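Side-chain contact in MmeI (Methylophilus methylotrophus, PDB 5HR4), which is a Type IIL restriction-modification enzyme that probably methylates adenine in DNA at N6 with S-adenosyl-L-methionine, and binds calcium: residues T216-D221 and A274-L279. Residues are numbered along the deposited sequence; the frame is centred on the assembly and turned at random.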
# COMPACT_ATOMS: atom_id res chain seq x y z
N THR A 216 35.43 24.45 16.38
CA THR A 216 36.57 25.04 17.08
C THR A 216 37.63 24.02 17.49
O THR A 216 38.82 24.34 17.50
CB THR A 216 36.09 25.80 18.32
OG1 THR A 216 35.50 24.88 19.25
CG2 THR A 216 35.04 26.85 17.95
N LYS A 217 37.23 22.79 17.82
CA LYS A 217 38.17 21.79 18.29
C LYS A 217 38.47 20.73 17.25
O LYS A 217 39.14 19.74 17.56
CB LYS A 217 37.63 21.15 19.57
CG LYS A 217 37.52 22.12 20.75
CD LYS A 217 38.10 21.54 22.05
CE LYS A 217 39.61 21.73 22.13
NZ LYS A 217 40.12 21.57 23.52
N THR A 218 38.03 20.91 16.01
CA THR A 218 38.16 19.90 14.96
C THR A 218 38.78 20.50 13.72
O THR A 218 38.42 21.61 13.30
CB THR A 218 36.79 19.29 14.62
OG1 THR A 218 36.41 18.38 15.67
CG2 THR A 218 36.83 18.54 13.33
N LEU A 219 39.71 19.76 13.12
CA LEU A 219 40.50 20.24 11.99
C LEU A 219 39.63 20.38 10.73
O LEU A 219 38.68 19.62 10.52
CB LEU A 219 41.66 19.30 11.71
CG LEU A 219 42.94 19.33 12.55
CD1 LEU A 219 43.99 18.49 11.85
CD2 LEU A 219 43.43 20.77 12.76
N GLU A 220 40.00 21.35 9.89
CA GLU A 220 39.19 21.64 8.71
C GLU A 220 39.21 20.51 7.69
O GLU A 220 38.23 20.32 6.96
CB GLU A 220 39.68 22.94 8.06
CG GLU A 220 39.01 23.25 6.74
CD GLU A 220 39.79 24.27 5.94
OE1 GLU A 220 40.81 24.77 6.47
OE2 GLU A 220 39.39 24.57 4.79
N ASP A 221 40.30 19.73 7.63
CA ASP A 221 40.38 18.62 6.69
C ASP A 221 39.61 17.39 7.15
O ASP A 221 39.58 16.39 6.43
CB ASP A 221 41.84 18.25 6.44
CG ASP A 221 42.59 17.88 7.72
OD1 ASP A 221 42.13 18.23 8.83
OD2 ASP A 221 43.66 17.24 7.61
N ALA A 274 34.78 17.11 3.02
CA ALA A 274 33.40 17.25 2.56
C ALA A 274 32.42 16.61 3.53
O ALA A 274 31.29 17.10 3.68
CB ALA A 274 33.24 16.63 1.17
N MET A 275 32.80 15.49 4.16
CA MET A 275 31.92 14.87 5.16
C MET A 275 31.84 15.73 6.41
O MET A 275 30.80 15.75 7.08
CB MET A 275 32.40 13.47 5.54
CG MET A 275 32.36 12.42 4.44
SD MET A 275 33.56 11.07 4.77
CE MET A 275 32.53 9.93 5.68
N ARG A 276 32.91 16.45 6.73
CA ARG A 276 32.81 17.38 7.85
C ARG A 276 31.89 18.54 7.52
O ARG A 276 31.07 18.95 8.35
CB ARG A 276 34.19 17.90 8.23
CG ARG A 276 34.16 18.79 9.45
CD ARG A 276 35.54 19.03 9.96
NE ARG A 276 35.62 20.15 10.89
CZ ARG A 276 35.78 21.41 10.52
NH1 ARG A 276 35.88 21.73 9.23
NH2 ARG A 276 35.85 22.36 11.45
N GLU A 277 31.98 19.06 6.29
CA GLU A 277 31.14 20.18 5.92
C GLU A 277 29.68 19.76 5.85
O GLU A 277 28.81 20.47 6.36
CB GLU A 277 31.61 20.79 4.61
CG GLU A 277 32.90 21.56 4.80
CD GLU A 277 33.43 22.16 3.52
OE1 GLU A 277 32.86 21.88 2.43
OE2 GLU A 277 34.41 22.92 3.61
N ALA A 278 29.41 18.58 5.29
CA ALA A 278 28.05 18.05 5.29
C ALA A 278 27.46 17.98 6.70
O ALA A 278 26.29 18.32 6.90
CB ALA A 278 28.02 16.67 4.63
N LEU A 279 28.27 17.57 7.68
CA LEU A 279 27.78 17.49 9.06
C LEU A 279 27.64 18.88 9.69
O LEU A 279 26.70 19.12 10.46
CB LEU A 279 28.70 16.61 9.90
CG LEU A 279 28.31 16.40 11.38
CD1 LEU A 279 26.93 15.78 11.53
CD2 LEU A 279 29.37 15.55 12.09
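Arg276 reaches from helix 273-283 to the loop that follows helix 209-217, lying alongside Thr218, with the backbone of Leu219 and Glu220 over one face of its guanidinium. Its CG is anti to the backbone N (chi1 -176°) and the chain runs extended to NE, which carries the guanidinium across to the loop. The nonpolar part of the contact is made by Thr218, whose methyl CG2 sits 3.6 Å from CD of Arg276; the two side chains pass each other in opposite directions.

On the polar side, no clear hydrogen bond joins the two segments. Leu219 O stands over the guanidinium face, toward its rim, 3.1 Å from Arg276 NE but at an angle too poor for a hydrogen bond. Over that face too, Glu220 CA lies 3.4 Å from Arg276 NH1, while the Glu220 carboxylate stays apart, with OE2 6.3 Å from NH1. A hydrogen bond from NH2 to Ile214 O, in helix 209-217, fixes the far end.

Were Arg276 cut back to an alanine, Ile214 O would probably lose this donor and a gap would be left against the Leu219-Glu220 backbone. One arginine thus ties the C-terminal end of helix 209-217 and the loop after it, in the helicase spacer region, to the helix that ends at calcium ligand Cys283.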